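Local coordinates for uncharacterized protein (Chaetomium thermophilum, PDB 3LPZ) that probably acts in the Get pathway of tail-anchored protein biogenesis, where it is expected to bind Get5 through an alpha-solenoid scaffold, at residues A193-P196 with Y197-V200. Sequence-based numbering, arbitrary orientation.
Sequences AVLP and YLLV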
ATOM      1  N   ALA A 193      -9.225   4.784   3.478  1.00 21.20           N
ATOM      2  CA  ALA A 193      -8.967   4.745   2.018  1.00 22.42           C
ATOM      3  C   ALA A 193      -8.616   6.095   1.457  1.00 22.73           C
ATOM      4  O   ALA A 193      -8.017   6.149   0.381  1.00 25.64           O
ATOM      5  CB  ALA A 193     -10.189   4.234   1.254  1.00 22.46           C
ATOM      6  N   VAL A 194      -9.019   7.168   2.133  1.00 20.69           N
ATOM      7  CA  VAL A 194      -8.870   8.534   1.597  1.00 20.42           C
ATOM      8  C   VAL A 194      -7.673   9.274   2.174  1.00 20.35           C
ATOM      9  O   VAL A 194      -6.855   9.783   1.412  1.00 19.29           O
ATOM     10  CB  VAL A 194     -10.144   9.381   1.839  1.00 20.41           C
ATOM     11  CG1 VAL A 194      -9.888  10.849   1.508  1.00 20.12           C
ATOM     12  CG2 VAL A 194     -11.291   8.829   0.994  1.00 20.03           C
ATOM     13  N   LEU A 195      -7.571   9.318   3.507  1.00 20.32           N
ATOM     14  CA  LEU A 195      -6.499  10.066   4.178  1.00 21.27           C
ATOM     15  C   LEU A 195      -5.091   9.609   3.792  1.00 20.95           C
ATOM     16  O   LEU A 195      -4.243  10.445   3.554  1.00 20.90           O
ATOM     17  CB  LEU A 195      -6.680  10.098   5.711  1.00 21.37           C
ATOM     18  CG  LEU A 195      -8.039  10.686   6.164  1.00 21.62           C
ATOM     19  CD1 LEU A 195      -8.093  10.783   7.662  1.00 24.11           C
ATOM     20  CD2 LEU A 195      -8.361  12.112   5.522  1.00 21.41           C
ATOM     21  N   PRO A 196      -4.838   8.281   3.747  1.00 21.39           N
ATOM     22  CA  PRO A 196      -3.474   7.871   3.369  1.00 20.94           C
ATOM     23  C   PRO A 196      -3.032   8.356   1.981  1.00 20.82           C
ATOM     24  O   PRO A 196      -1.836   8.663   1.797  1.00 20.52           O
ATOM     25  CB  PRO A 196      -3.537   6.322   3.452  1.00 21.17           C
ATOM     26  CG  PRO A 196      -4.541   6.066   4.546  1.00 21.93           C
ATOM     27  CD  PRO A 196      -5.624   7.133   4.256  1.00 21.55           C
ATOM     28  N   TYR A 197      -3.957   8.414   1.012  1.00 19.93           N
ATOM     29  CA  TYR A 197      -3.611   8.980  -0.296  1.00 19.71           C
ATOM     30  C   TYR A 197      -3.276  10.460  -0.229  1.00 20.50           C
ATOM     31  O   TYR A 197      -2.327  10.887  -0.900  1.00 21.00           O
ATOM     32  CB  TYR A 197      -4.694   8.731  -1.356  1.00 19.32           C
ATOM     33  CG  TYR A 197      -4.677   7.305  -1.861  1.00 18.59           C
ATOM     34  CD1 TYR A 197      -3.525   6.767  -2.456  1.00 14.85           C
ATOM     35  CD2 TYR A 197      -5.817   6.506  -1.770  1.00 18.03           C
ATOM     36  CE1 TYR A 197      -3.517   5.436  -2.954  1.00 15.77           C
ATOM     37  CE2 TYR A 197      -5.828   5.185  -2.279  1.00 16.76           C
ATOM     38  CZ  TYR A 197      -4.662   4.663  -2.845  1.00 16.20           C
ATOM     39  OH  TYR A 197      -4.665   3.369  -3.300  1.00 16.60           O
ATOM     40  N   LEU A 198      -4.032  11.228   0.571  1.00 19.69           N
ATOM     41  CA  LEU A 198      -3.689  12.633   0.806  1.00 20.38           C
ATOM     42  C   LEU A 198      -2.290  12.752   1.432  1.00 21.29           C
ATOM     43  O   LEU A 198      -1.505  13.599   1.027  1.00 20.70           O
ATOM     44  CB  LEU A 198      -4.728  13.334   1.699  1.00 20.32           C
ATOM     45  CG  LEU A 198      -6.102  13.583   1.080  1.00 18.73           C
ATOM     46  CD1 LEU A 198      -7.023  14.300   2.101  1.00 19.47           C
ATOM     47  CD2 LEU A 198      -5.990  14.349  -0.253  1.00 19.49           C
ATOM     48  N   LEU A 199      -1.982  11.883   2.399  1.00 22.10           N
ATOM     49  CA  LEU A 199      -0.665  11.894   3.057  1.00 23.01           C
ATOM     50  C   LEU A 199       0.533  11.611   2.132  1.00 23.45           C
ATOM     51  O   LEU A 199       1.639  12.047   2.424  1.00 24.48           O
ATOM     52  CB  LEU A 199      -0.638  10.922   4.244  1.00 23.19           C
ATOM     53  CG  LEU A 199      -1.536  11.306   5.434  1.00 23.64           C
ATOM     54  CD1 LEU A 199      -1.489  10.174   6.513  1.00 24.09           C
ATOM     55  CD2 LEU A 199      -1.129  12.637   6.036  1.00 26.30           C
ATOM     56  N   VAL A 200       0.333  10.869   1.050  1.00 23.29           N
ATOM     57  CA  VAL A 200       1.418  10.643   0.069  1.00 23.90           C
ATOM     58  C   VAL A 200       1.213  11.552  -1.148  1.00 23.96           C
ATOM     59  O   VAL A 200       1.687  11.254  -2.247  1.00 24.86           O
ATOM     60  CB  VAL A 200       1.556   9.141  -0.343  1.00 23.34           C
ATOM     61  CG1 VAL A 200       1.973   8.319   0.878  1.00 25.34           C
ATOM     62  CG2 VAL A 200       0.238   8.591  -0.950  1.00 20.85           C
TER
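Leu198 N and Leu199 N bond back to Val194 O and Leu195 O across the last turns of helix 186-199, one of the helices of the Get4 alpha-solenoid. The first of these i to i+4 bonds is long, 3.3 Å from Leu198 N to Val194 O, yet fairly straight; the second is firmer, with Leu199 N at 2.9 Å from Leu195 O. At the end of the helix Val200 leaves helical geometry, and Val200 N donates to Pro196 O at 3.2 Å with an N-H...O angle of only 137°, the donor tilted from the carbonyl plane. The helix is kinked at Pro196, whose ring nitrogen has no hydrogen to give to the preceding turn. Before the kink, Ala193 O has no hydrogen-bond partner and is buried; the Tyr197 ring instead brings an edge against it. With CG anti to its own carbonyl carbon (chi1 -76°), this ring points back toward the preceding turn, which puts Tyr197 CD2 3.1 Å from Ala193 O, and its hydroxyl is hydrogen-bonded to Leu159 O. Helices 166-179 and 203-220 pack on this tyrosine. Leu195 CD2 and Leu198 CD1 meet methyl to methyl at 4.3 Å, and both leucines also touch Ile288, a side-chain contact that packs helix 186-199 against helix 282-293, nearer the C-terminus. Leu198 O accepts a hydrogen bond from Tyr292 OH of that same helix. Leu199 lies alongside the carbonyl that its own N binds, CG 3.4 Å from Leu195 O, while one methyl of Val200, CG2, rests 3.4 Å from Pro196 O.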